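Long-range contacts in CymD (Pseudomonas putida, PDB 6Z34), which probably acts as a FadL-family outer-membrane channel for uptake of monoaromatic hydrocarbons, apparently by lateral diffusion: residues M44-M50 with I430-F436; A27-M31 with G97-F101; N350-G356 with S382-A388; P11-G15 with V395-L399; V136-S142 with A155-W161. All blocks are in the same frame, centred on the assembly; numbering follows the deposited sequence.

Contact 1 (M44-M50 with I430-F436); sequences MHLGLGM and ISYTKSF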
# COMPACT_ATOMS: atom_id res chain seq x y z
N MET A 44 -9.15 12.95 22.68
CA MET A 44 -9.39 13.00 21.24
C MET A 44 -8.11 13.40 20.55
O MET A 44 -7.46 14.38 20.93
CB MET A 44 -10.53 13.95 20.88
CG MET A 44 -11.85 13.36 21.31
SD MET A 44 -13.12 13.70 20.13
CE MET A 44 -12.15 13.50 18.68
N HIS A 45 -7.77 12.63 19.52
CA HIS A 45 -6.48 12.70 18.86
C HIS A 45 -6.71 13.00 17.39
O HIS A 45 -7.56 12.37 16.74
CB HIS A 45 -5.71 11.39 19.05
CG HIS A 45 -5.57 10.98 20.50
ND1 HIS A 45 -4.50 11.34 21.28
CD2 HIS A 45 -6.36 10.21 21.29
CE1 HIS A 45 -4.63 10.83 22.49
NE2 HIS A 45 -5.76 10.14 22.53
N LEU A 46 -5.99 13.99 16.88
CA LEU A 46 -6.09 14.40 15.49
C LEU A 46 -4.70 14.29 14.91
O LEU A 46 -3.76 14.87 15.45
CB LEU A 46 -6.61 15.83 15.35
CG LEU A 46 -8.06 16.09 15.76
CD1 LEU A 46 -8.15 17.40 16.53
CD2 LEU A 46 -8.94 16.11 14.54
N GLY A 47 -4.58 13.57 13.81
CA GLY A 47 -3.27 13.36 13.24
C GLY A 47 -3.25 13.78 11.79
O GLY A 47 -4.20 13.51 11.03
N LEU A 48 -2.16 14.45 11.43
CA LEU A 48 -1.92 14.99 10.10
C LEU A 48 -0.52 14.58 9.73
O LEU A 48 0.42 14.88 10.48
CB LEU A 48 -1.93 16.51 10.05
CG LEU A 48 -3.07 17.44 10.26
CD1 LEU A 48 -3.36 17.46 11.75
CD2 LEU A 48 -2.55 18.77 9.77
N GLY A 49 -0.37 13.99 8.55
CA GLY A 49 0.97 13.63 8.13
C GLY A 49 0.97 13.25 6.68
O GLY A 49 -0.08 13.19 6.02
N MET A 50 2.17 12.95 6.19
CA MET A 50 2.33 12.50 4.82
C MET A 50 3.61 11.69 4.70
O MET A 50 4.55 11.84 5.48
CB MET A 50 2.36 13.67 3.85
CG MET A 50 3.52 14.59 4.11
SD MET A 50 3.24 16.13 3.25
CE MET A 50 1.59 16.51 3.83
N ILE A 430 6.44 12.17 8.00
CA ILE A 430 6.32 13.25 8.95
C ILE A 430 4.86 13.34 9.37
O ILE A 430 3.96 13.20 8.54
CB ILE A 430 6.87 14.56 8.34
CG1 ILE A 430 6.74 15.74 9.32
CG2 ILE A 430 6.18 14.85 7.03
CD1 ILE A 430 7.86 15.77 10.36
N SER A 431 4.62 13.52 10.67
CA SER A 431 3.25 13.62 11.16
C SER A 431 3.18 14.57 12.34
O SER A 431 4.16 14.80 13.05
CB SER A 431 2.68 12.26 11.55
OG SER A 431 3.13 11.88 12.83
N TYR A 432 1.99 15.12 12.54
CA TYR A 432 1.69 15.96 13.68
C TYR A 432 0.44 15.41 14.35
O TYR A 432 -0.54 15.08 13.68
CB TYR A 432 1.48 17.43 13.26
CG TYR A 432 0.82 18.24 14.35
CD1 TYR A 432 -0.54 18.49 14.31
CD2 TYR A 432 1.54 18.70 15.44
CE1 TYR A 432 -1.16 19.20 15.31
CE2 TYR A 432 0.93 19.42 16.46
CZ TYR A 432 -0.43 19.66 16.38
OH TYR A 432 -1.07 20.37 17.35
N THR A 433 0.49 15.31 15.68
CA THR A 433 -0.64 14.81 16.46
C THR A 433 -1.00 15.85 17.51
O THR A 433 -0.15 16.29 18.30
CB THR A 433 -0.34 13.46 17.11
OG1 THR A 433 0.07 12.52 16.09
CG2 THR A 433 -1.57 12.94 17.89
N LYS A 434 -2.25 16.24 17.51
CA LYS A 434 -2.79 17.14 18.50
C LYS A 434 -3.74 16.31 19.35
O LYS A 434 -4.69 15.71 18.81
CB LYS A 434 -3.50 18.32 17.86
CG LYS A 434 -4.68 18.82 18.68
CD LYS A 434 -4.23 19.53 19.94
CE LYS A 434 -3.61 20.88 19.69
NZ LYS A 434 -3.23 21.48 21.01
N SER A 435 -3.48 16.26 20.65
CA SER A 435 -4.27 15.46 21.58
C SER A 435 -4.96 16.38 22.58
O SER A 435 -4.30 17.15 23.29
CB SER A 435 -3.41 14.44 22.33
OG SER A 435 -2.77 13.57 21.42
N PHE A 436 -6.28 16.29 22.64
CA PHE A 436 -7.08 16.94 23.67
C PHE A 436 -7.51 15.88 24.67
O PHE A 436 -8.24 14.95 24.32
CB PHE A 436 -8.30 17.62 23.06
CG PHE A 436 -7.99 18.65 21.99
CD1 PHE A 436 -7.20 19.75 22.27
CD2 PHE A 436 -8.56 18.54 20.72
CE1 PHE A 436 -6.96 20.72 21.30
CE2 PHE A 436 -8.32 19.50 19.75
CZ PHE A 436 -7.52 20.59 20.04
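The carbonyl oxygen L48 O is gripped by two groups of the facing strand: the backbone N of Y432 at 2.6 Å, N-H...O angle 162°, and, more loosely, the CA of S431 at 3.2 Å. The same pattern is repeated along the antiparallel ladder, where M44, L46, L48 and M50 each exchange a pair of backbone bonds with F436, K434, Y432 and I430. One face is polar. There the H45 ring meets S435 with its edge, ND1 lying 2.8 Å from OG near the ring plane, while NE2 is held by Q41 O, so both ring nitrogens are engaged and the imidazole's rotation is fixed. The other face is largely apolar and turned to the surface. L48 CD1 comes to the edge of the Y432 ring, 3.9 Å from its CD1, as the two side chains run alongside each other; Y432 OH bonds to D393. L46 CD1 reaches F436 CE2 at 3.8 Å, obliquely to the ring. K434 CG lies over a face of the F436 ring, toward the rim, and K434 NZ forms salt bridges with E392 and D393. Because these strands are the first and last of the barrel wall, 43-58 and 422-437, their pairing is the closing seam of an outer-membrane beta-barrel.

Contact 2 (A27-M31 with G97-F101); sequences AQGMM and GVGAF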
# COMPACT_ATOMS: atom_id res chain seq x y z
N ALA A 27 -2.30 6.54 16.19
CA ALA A 27 -3.54 6.39 15.43
C ALA A 27 -3.39 5.50 14.21
O ALA A 27 -4.38 4.91 13.77
CB ALA A 27 -4.04 7.76 14.96
N GLN A 28 -2.19 5.42 13.64
CA GLN A 28 -1.97 4.53 12.50
C GLN A 28 -2.27 3.07 12.82
O GLN A 28 -2.38 2.27 11.88
CB GLN A 28 -0.54 4.69 12.00
CG GLN A 28 -0.30 6.06 11.38
CD GLN A 28 0.08 7.10 12.40
OE1 GLN A 28 -0.12 6.91 13.61
NE2 GLN A 28 0.62 8.22 11.93
N GLY A 29 -2.44 2.71 14.10
CA GLY A 29 -2.84 1.35 14.43
C GLY A 29 -4.11 0.93 13.72
O GLY A 29 -4.31 -0.25 13.45
N MET A 30 -4.99 1.89 13.43
CA MET A 30 -6.14 1.70 12.55
C MET A 30 -5.80 0.87 11.31
O MET A 30 -6.63 0.09 10.81
CB MET A 30 -6.68 3.07 12.10
CG MET A 30 -7.82 3.59 12.92
SD MET A 30 -8.52 5.18 12.43
CE MET A 30 -7.08 6.21 12.27
N MET A 31 -4.60 1.06 10.78
CA MET A 31 -4.20 0.42 9.54
C MET A 31 -3.18 -0.68 9.76
O MET A 31 -2.65 -1.20 8.78
CB MET A 31 -3.62 1.45 8.56
CG MET A 31 -4.65 2.45 8.03
SD MET A 31 -5.95 1.70 7.02
CE MET A 31 -4.99 0.66 5.96
N GLY A 97 -12.14 5.16 15.86
CA GLY A 97 -11.25 5.82 14.93
C GLY A 97 -11.83 5.85 13.53
O GLY A 97 -12.60 4.97 13.13
N VAL A 98 -11.43 6.87 12.79
CA VAL A 98 -11.65 6.92 11.36
C VAL A 98 -10.46 7.67 10.78
O VAL A 98 -9.81 8.47 11.46
CB VAL A 98 -13.00 7.60 11.02
CG1 VAL A 98 -12.99 9.03 11.49
CG2 VAL A 98 -13.28 7.53 9.49
N GLY A 99 -10.17 7.42 9.51
CA GLY A 99 -9.10 8.17 8.87
C GLY A 99 -9.10 7.98 7.36
O GLY A 99 -10.00 7.37 6.78
N ALA A 100 -8.08 8.55 6.74
CA ALA A 100 -7.89 8.42 5.30
C ALA A 100 -6.40 8.26 5.08
O ALA A 100 -5.62 9.16 5.41
CB ALA A 100 -8.42 9.63 4.54
N PHE A 101 -6.02 7.09 4.55
CA PHE A 101 -4.63 6.70 4.37
C PHE A 101 -4.42 6.42 2.89
O PHE A 101 -5.07 5.55 2.30
CB PHE A 101 -4.31 5.45 5.20
CG PHE A 101 -4.39 5.68 6.67
CD1 PHE A 101 -5.60 5.64 7.33
CD2 PHE A 101 -3.24 5.95 7.41
CE1 PHE A 101 -5.67 5.86 8.71
CE2 PHE A 101 -3.31 6.16 8.79
CZ PHE A 101 -4.53 6.13 9.43
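M31 and M30 meet the F101 ring from two directions, one over its face and the other at its edge. The pair illustrates how a plug is fitted to a barrel: a 3-10 turn of the N-terminal region, which forms the hatch in FadL relatives, is packed through its thioethers against the inner face of strand 94-107. M31 supplies the face contact. Its CG stands 3.5 Å from the ring centroid and only 14° off the normal, a CH-pi contact, as the two side chains slide past each other in opposite directions. A bend at chi2 (-65°) then brings SD back beside the ring, in an oblique Met-aromatic contact 4.6 Å from the centroid. M30 crosses the aromatic side chain at about a right angle, and its CE lies in the ring plane, 3.8 Å from F101 CZ. Q28 also reaches the rim, with CG 4.0 Å from F101 CE2. The ring is thus clasped by three residues of the turn, and the turn itself is braced by M30 N to A27 O and M31 N to Q28 O. Glycines on the strand make room for M30. Neither G97 nor G99 has a side chain on the face toward the turn, and the thioether lies there, with SD where a G97 side chain would stand, hemmed in further by P140 and S142 of the next strand. This sulfur rests against the peptide linking G97 and V98, with SD 3.6 Å from G97 C and 3.4 Å from V98 N.

Contact 3 (N350-G356 with S382-A388); sequences NWVFRAG and SGGFSYA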
# COMPACT_ATOMS: atom_id res chain seq x y z
N ASN A 350 11.13 15.58 25.95
CA ASN A 350 10.62 16.01 24.65
C ASN A 350 11.08 15.17 23.47
O ASN A 350 10.42 15.21 22.43
CB ASN A 350 11.03 17.46 24.37
CG ASN A 350 10.69 18.39 25.51
OD1 ASN A 350 11.57 18.89 26.20
ND2 ASN A 350 9.40 18.64 25.71
N TRP A 351 12.18 14.44 23.57
CA TRP A 351 12.78 13.76 22.43
C TRP A 351 12.63 12.25 22.54
O TRP A 351 12.85 11.66 23.60
CB TRP A 351 14.27 14.10 22.33
CG TRP A 351 14.52 15.50 21.98
CD1 TRP A 351 14.82 16.52 22.82
CD2 TRP A 351 14.50 16.07 20.66
NE1 TRP A 351 14.99 17.68 22.12
CE2 TRP A 351 14.80 17.43 20.79
CE3 TRP A 351 14.25 15.55 19.39
CZ2 TRP A 351 14.86 18.29 19.70
CZ3 TRP A 351 14.31 16.40 18.31
CH2 TRP A 351 14.61 17.75 18.47
N VAL A 352 12.26 11.63 21.42
CA VAL A 352 12.24 10.18 21.28
C VAL A 352 13.02 9.84 20.02
O VAL A 352 12.84 10.49 18.98
CB VAL A 352 10.79 9.66 21.18
CG1 VAL A 352 10.77 8.19 20.94
CG2 VAL A 352 10.01 10.02 22.43
N PHE A 353 13.88 8.83 20.10
CA PHE A 353 14.71 8.43 18.96
C PHE A 353 14.45 6.97 18.58
O PHE A 353 14.32 6.11 19.46
CB PHE A 353 16.19 8.64 19.27
CG PHE A 353 16.54 10.08 19.45
CD1 PHE A 353 16.57 10.94 18.37
CD2 PHE A 353 16.80 10.59 20.71
CE1 PHE A 353 16.88 12.28 18.54
CE2 PHE A 353 17.10 11.92 20.89
CZ PHE A 353 17.14 12.77 19.81
N ARG A 354 14.37 6.71 17.27
CA ARG A 354 14.00 5.39 16.76
C ARG A 354 14.97 4.93 15.68
O ARG A 354 15.60 5.74 14.99
CB ARG A 354 12.58 5.39 16.18
CG ARG A 354 11.60 6.28 16.88
CD ARG A 354 10.19 5.77 16.70
NE ARG A 354 9.32 6.36 17.70
CZ ARG A 354 8.89 7.62 17.68
NH1 ARG A 354 9.25 8.44 16.69
NH2 ARG A 354 8.10 8.07 18.65
N ALA A 355 15.08 3.61 15.52
CA ALA A 355 15.85 3.02 14.43
C ALA A 355 15.29 1.64 14.13
O ALA A 355 14.72 1.00 15.02
CB ALA A 355 17.35 2.94 14.75
N GLY A 356 15.44 1.19 12.89
CA GLY A 356 14.84 -0.08 12.51
C GLY A 356 15.48 -0.71 11.29
O GLY A 356 16.17 -0.04 10.51
N SER A 382 16.02 2.18 8.64
CA SER A 382 15.21 3.34 9.00
C SER A 382 15.68 3.99 10.29
O SER A 382 16.33 3.36 11.14
CB SER A 382 13.73 2.95 9.13
OG SER A 382 13.57 1.90 10.07
N GLY A 383 15.35 5.28 10.41
CA GLY A 383 15.55 6.03 11.64
C GLY A 383 14.46 7.08 11.76
O GLY A 383 13.74 7.38 10.80
N GLY A 384 14.36 7.66 12.95
CA GLY A 384 13.36 8.69 13.17
C GLY A 384 13.46 9.26 14.57
O GLY A 384 14.26 8.81 15.41
N PHE A 385 12.62 10.26 14.81
CA PHE A 385 12.60 10.99 16.06
C PHE A 385 11.21 11.57 16.27
O PHE A 385 10.43 11.72 15.33
CB PHE A 385 13.66 12.11 16.10
CG PHE A 385 13.25 13.35 15.35
CD1 PHE A 385 12.44 14.31 15.94
CD2 PHE A 385 13.70 13.57 14.05
CE1 PHE A 385 12.06 15.45 15.25
CE2 PHE A 385 13.34 14.71 13.36
CZ PHE A 385 12.51 15.65 13.96
N SER A 386 10.93 11.90 17.53
CA SER A 386 9.74 12.63 17.90
C SER A 386 10.12 13.79 18.80
O SER A 386 11.08 13.72 19.58
CB SER A 386 8.73 11.72 18.61
OG SER A 386 8.01 10.95 17.68
N TYR A 387 9.38 14.88 18.66
CA TYR A 387 9.50 16.03 19.54
C TYR A 387 8.12 16.38 20.05
O TYR A 387 7.16 16.40 19.27
CB TYR A 387 10.13 17.23 18.85
CG TYR A 387 10.49 18.32 19.82
CD1 TYR A 387 11.68 18.26 20.54
CD2 TYR A 387 9.63 19.39 20.06
CE1 TYR A 387 12.01 19.26 21.45
CE2 TYR A 387 9.96 20.39 20.97
CZ TYR A 387 11.15 20.32 21.66
OH TYR A 387 11.48 21.31 22.57
N ALA A 388 8.01 16.62 21.35
CA ALA A 388 6.77 17.06 21.97
C ALA A 388 6.92 18.54 22.30
O ALA A 388 7.73 18.91 23.14
CB ALA A 388 6.45 16.23 23.21
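S386 N donates to V352 O at 2.8 Å, one rung of an antiparallel ladder in which alternate residues bond across the pair: V352 with S386, R354 with G384, and G356 with S382. The residues between them turn their backbone groups to the flanking strands. The rungs are not uniform, for R354 N and G384 N each stand more than 40° above the carbonyl plane of their acceptor, away from its lone pairs. Where strand 378-388 ends, beside the start of 351-362, A388 N reaches N350 O at 3.0 Å, in the carbonyl plane and on a lone pair, whereas N350 ND2 makes only a weak bond to A388 O. R354 NE is bonded to Q344 OE1, and V352 CG1 lies over a face of the guanidinium; together they help to hold the group. Its other edge, NH1 and NH2, appears to fork onto S386 OG, less certainly because OG is modelled too near another atom. The opposite face is aromatic. Y387 turns an edge to the face of W351, centroids 4.6 Å apart and planes at 66°, bringing its CD1 over the middle of the indole. F385 completes the cluster with CD1 3.7 Å from W351 CZ3, the two rings inclined obliquely and the side chains running alongside. On its polar side the contact looks toward helix 10-15, where S382 OG has weak links to Q14, G15 and G17. Laterally, strand 351-362 is bonded to 336-347 and strand 378-388 to 393-404, so the pair is one continuous section of the barrel wall.

Contact 4 (P11-G15 with V395-L399); sequences PVSQG and VDFSL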
# COMPACT_ATOMS: atom_id res chain seq x y z
N PRO A 11 5.16 7.57 10.88
CA PRO A 11 6.61 7.75 11.15
C PRO A 11 7.13 6.95 12.32
O PRO A 11 8.35 6.72 12.39
CB PRO A 11 6.74 9.26 11.42
CG PRO A 11 5.41 9.87 11.01
CD PRO A 11 4.38 8.79 11.16
N VAL A 12 6.27 6.52 13.24
CA VAL A 12 6.76 5.78 14.41
C VAL A 12 7.02 4.33 14.03
O VAL A 12 8.08 3.76 14.35
CB VAL A 12 5.75 5.89 15.57
CG1 VAL A 12 6.20 5.05 16.72
CG2 VAL A 12 5.56 7.35 16.01
N SER A 13 6.05 3.71 13.35
CA SER A 13 6.25 2.38 12.80
C SER A 13 7.38 2.37 11.77
O SER A 13 8.29 1.54 11.85
CB SER A 13 4.93 1.91 12.19
OG SER A 13 5.15 0.95 11.22
N GLN A 14 7.35 3.31 10.81
CA GLN A 14 8.39 3.31 9.78
C GLN A 14 9.77 3.60 10.37
O GLN A 14 10.77 3.05 9.91
CB GLN A 14 8.08 4.33 8.68
CG GLN A 14 6.98 3.91 7.71
CD GLN A 14 6.66 4.98 6.67
OE1 GLN A 14 7.55 5.67 6.19
NE2 GLN A 14 5.38 5.12 6.34
N GLY A 15 9.84 4.47 11.38
CA GLY A 15 11.13 4.74 12.00
C GLY A 15 11.72 3.52 12.67
O GLY A 15 12.93 3.47 12.91
N VAL A 395 5.38 16.07 17.19
CA VAL A 395 5.84 15.89 15.82
C VAL A 395 6.65 14.61 15.75
O VAL A 395 7.47 14.34 16.63
CB VAL A 395 6.66 17.09 15.33
CG1 VAL A 395 7.22 16.81 13.96
CG2 VAL A 395 5.79 18.31 15.29
N ASP A 396 6.39 13.81 14.71
CA ASP A 396 7.10 12.57 14.46
C ASP A 396 7.69 12.63 13.07
O ASP A 396 7.07 13.20 12.16
CB ASP A 396 6.19 11.35 14.58
CG ASP A 396 5.39 11.34 15.86
OD1 ASP A 396 5.95 10.98 16.91
OD2 ASP A 396 4.19 11.68 15.82
N PHE A 397 8.88 12.05 12.90
CA PHE A 397 9.59 12.13 11.63
C PHE A 397 10.37 10.85 11.39
O PHE A 397 10.95 10.28 12.31
CB PHE A 397 10.55 13.31 11.59
CG PHE A 397 11.43 13.32 10.37
CD1 PHE A 397 10.98 13.86 9.18
CD2 PHE A 397 12.71 12.77 10.41
CE1 PHE A 397 11.79 13.87 8.06
CE2 PHE A 397 13.52 12.77 9.29
CZ PHE A 397 13.06 13.33 8.11
N SER A 398 10.43 10.45 10.12
CA SER A 398 10.93 9.14 9.74
C SER A 398 11.66 9.22 8.40
O SER A 398 11.20 9.91 7.48
CB SER A 398 9.77 8.15 9.64
OG SER A 398 10.20 6.83 9.82
N LEU A 399 12.77 8.50 8.30
CA LEU A 399 13.50 8.34 7.05
C LEU A 399 13.85 6.87 6.87
O LEU A 399 14.39 6.23 7.78
CB LEU A 399 14.77 9.19 7.06
CG LEU A 399 15.40 9.38 5.69
CD1 LEU A 399 14.59 10.37 4.87
CD2 LEU A 399 16.84 9.84 5.85
O HOH W 1 10.29 8.18 13.96
O HOH W 2 9.91 6.76 6.68
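P11 packs its CB on S398 CB at 3.7 Å, and the same P11 CB also lies 3.8 Å from D396 CB, the proline and aspartate side chains crossing at about a right angle. V12 adds CG2, which comes beside the D396 carboxylate. With its hydroxyl anti to the backbone nitrogen, chi1 -156°, S398 directs OG toward the helix backbone, 2.9 Å from G15 N. That N-H, however, is poorly aimed at the hydroxyl and is bonded to P11 O within the helix. Waters form the next layer. One donates to both P11 O and F397 O, at 2.9 and 2.8 Å, tying a helix carbonyl to a strand carbonyl. A second donates to Q14 OE1 at 2.6 Å and is weakly linked to S398 OG. Farther out, Q14 NE2 is held by D51, which probably helps to orient the amide that receives this water, and R354 packs against both V12 and D396. The result is a small, buried and hydrated interface in which a short helix lies against the inner side of strand 393-404, as in the N-terminal hatch that plugs the barrel of FadL-family transporters.

Contact 5 (V136-S142 with A155-W161); sequences VLRIPFS and ASLDAVW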
# COMPACT_ATOMS: atom_id res chain seq x y z
N VAL A 136 -4.06 4.00 -3.90
CA VAL A 136 -5.01 3.37 -3.00
C VAL A 136 -5.28 4.31 -1.83
O VAL A 136 -4.35 4.68 -1.10
CB VAL A 136 -4.53 1.99 -2.50
CG1 VAL A 136 -5.56 1.37 -1.53
CG2 VAL A 136 -4.24 1.06 -3.70
N LEU A 137 -6.53 4.71 -1.68
CA LEU A 137 -6.98 5.49 -0.54
C LEU A 137 -7.83 4.58 0.33
O LEU A 137 -8.87 4.09 -0.12
CB LEU A 137 -7.79 6.71 -1.00
CG LEU A 137 -8.35 7.52 0.17
CD1 LEU A 137 -7.23 8.24 0.92
CD2 LEU A 137 -9.40 8.49 -0.32
N ARG A 138 -7.38 4.35 1.56
CA ARG A 138 -8.10 3.48 2.49
C ARG A 138 -8.72 4.33 3.59
O ARG A 138 -8.06 5.19 4.20
CB ARG A 138 -7.18 2.39 3.05
CG ARG A 138 -6.34 1.74 1.94
CD ARG A 138 -5.55 0.49 2.39
NE ARG A 138 -6.46 -0.57 2.78
CZ ARG A 138 -6.52 -1.78 2.23
NH1 ARG A 138 -5.69 -2.12 1.24
NH2 ARG A 138 -7.44 -2.64 2.68
N ILE A 139 -10.02 4.15 3.80
CA ILE A 139 -10.76 4.95 4.77
C ILE A 139 -11.27 4.01 5.84
O ILE A 139 -12.36 3.44 5.68
CB ILE A 139 -11.91 5.72 4.10
CG1 ILE A 139 -11.39 6.59 2.95
CG2 ILE A 139 -12.67 6.55 5.16
CD1 ILE A 139 -12.51 7.29 2.16
N PRO A 140 -10.52 3.80 6.92
CA PRO A 140 -10.93 2.85 7.96
C PRO A 140 -12.00 3.40 8.87
O PRO A 140 -12.06 4.59 9.16
CB PRO A 140 -9.64 2.60 8.75
CG PRO A 140 -8.92 3.91 8.62
CD PRO A 140 -9.18 4.36 7.20
N PHE A 141 -12.88 2.49 9.30
CA PHE A 141 -13.77 2.72 10.43
C PHE A 141 -13.37 1.69 11.47
O PHE A 141 -13.47 0.49 11.21
CB PHE A 141 -15.24 2.61 10.03
CG PHE A 141 -15.61 3.49 8.86
CD1 PHE A 141 -15.31 3.09 7.56
CD2 PHE A 141 -16.21 4.72 9.05
CE1 PHE A 141 -15.62 3.90 6.48
CE2 PHE A 141 -16.53 5.53 7.97
CZ PHE A 141 -16.23 5.11 6.68
N SER A 142 -12.84 2.16 12.59
CA SER A 142 -12.06 1.32 13.48
C SER A 142 -12.56 1.45 14.90
O SER A 142 -13.04 2.51 15.32
CB SER A 142 -10.58 1.67 13.43
OG SER A 142 -9.79 0.65 14.00
N ALA A 155 -10.63 -3.98 15.51
CA ALA A 155 -10.99 -4.28 14.14
C ALA A 155 -11.14 -2.97 13.39
O ALA A 155 -11.35 -1.91 14.00
CB ALA A 155 -12.29 -5.08 14.05
N SER A 156 -10.98 -3.06 12.06
CA SER A 156 -11.28 -1.97 11.16
C SER A 156 -12.04 -2.52 9.97
O SER A 156 -11.86 -3.68 9.58
CB SER A 156 -10.02 -1.29 10.64
OG SER A 156 -9.24 -0.81 11.71
N LEU A 157 -12.90 -1.69 9.39
CA LEU A 157 -13.51 -1.95 8.10
C LEU A 157 -13.14 -0.81 7.17
O LEU A 157 -13.48 0.35 7.45
CB LEU A 157 -15.02 -2.10 8.19
CG LEU A 157 -15.65 -2.31 6.82
CD1 LEU A 157 -15.79 -3.81 6.54
CD2 LEU A 157 -16.97 -1.60 6.70
N ASP A 158 -12.41 -1.12 6.10
CA ASP A 158 -11.98 -0.09 5.16
C ASP A 158 -12.97 0.07 4.01
O ASP A 158 -13.36 -0.92 3.38
CB ASP A 158 -10.61 -0.41 4.56
CG ASP A 158 -9.54 -0.64 5.59
OD1 ASP A 158 -9.76 -0.40 6.80
OD2 ASP A 158 -8.43 -1.06 5.15
N ALA A 159 -13.37 1.31 3.75
CA ALA A 159 -13.78 1.69 2.40
C ALA A 159 -12.51 2.04 1.64
O ALA A 159 -11.65 2.75 2.16
CB ALA A 159 -14.73 2.88 2.41
N VAL A 160 -12.39 1.51 0.42
CA VAL A 160 -11.13 1.51 -0.31
C VAL A 160 -11.40 2.07 -1.70
O VAL A 160 -12.25 1.53 -2.43
CB VAL A 160 -10.51 0.10 -0.41
CG1 VAL A 160 -9.26 0.10 -1.28
CG2 VAL A 160 -10.26 -0.54 1.00
N TRP A 161 -10.69 3.12 -2.06
CA TRP A 161 -10.75 3.66 -3.41
C TRP A 161 -9.42 3.36 -4.09
O TRP A 161 -8.36 3.79 -3.62
CB TRP A 161 -11.04 5.17 -3.40
CG TRP A 161 -11.12 5.73 -4.79
CD1 TRP A 161 -12.07 5.46 -5.73
CD2 TRP A 161 -10.21 6.64 -5.40
NE1 TRP A 161 -11.81 6.13 -6.89
CE2 TRP A 161 -10.67 6.88 -6.72
CE3 TRP A 161 -9.05 7.29 -4.97
CZ2 TRP A 161 -10.01 7.73 -7.61
CZ3 TRP A 161 -8.39 8.14 -5.85
CH2 TRP A 161 -8.88 8.36 -7.15
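R138 presents the edge of its guanidinium to D158 and one face to V160, whose CG2 lies 3.9 Å from R138 NH2. At the edge, NE and NH2 both bond to the single oxygen D158 OD2, each at 3.1 Å, which makes the grip side-on. The guanidinium and carboxylate planes stand 78° apart, and OD2 is met on its anti side. A bend at chi3 (64°) curls the arginine back across to the aspartate. The other flat groups lie on the opposite, outward face. F141 points its rim at the backbone, with L157 O in the ring plane 3.3 Å from CD1, and A159 CB also near that edge. W161 has L137 CB at its edge, 4.2 Å from CE3, while its NE1 is bonded to D216. Between the faces runs an antiparallel ladder linking L137 with W161, I139 with A159 and F141 with L157; the bond from L137 N to W161 O is almost straight at 173°, whereas A159 N and F141 N, nearer P140, stand above the planes of their acceptor carbonyls. P140, which has no N-H to give, occupies a non-hydrogen-bonded position opposite D158, so the ladder loses nothing to it. Near the hairpin turn S142 OG lies 2.8 Å from S156 OG, and the latter is bonded to M30 O of the plug region. R223 adds another salt bridge to D158 OD2, and T244 takes R138 NH2. With two arginines converging on one oxygen, D158 would be expected to stay ionised, so a buried charged network lines the inward face, behind a largely apolar outward one.

Contacts 1, 3 and 5 are strand pairs of the barrel wall, each with largely apolar groups toward the surface and polar ones turned inward; contacts 2 and 4 instead set N-terminal plug elements against that wall from within. Contact 4 is the more fully buried of these two and relies on water, whereas contact 2 relies on thioethers and an aromatic ring. The inward chemistry of the wall also varies: a histidine-serine pair in contact 1, a less certain arginine-serine pair in contact 3 and a salt bridge in contact 5. Neighbouring strands join contact 2 to contact 5, contact 3 to contact 4, and contact 4 to contact 1, while contacts 3 and 5 lie far apart, about 27 Å between centres.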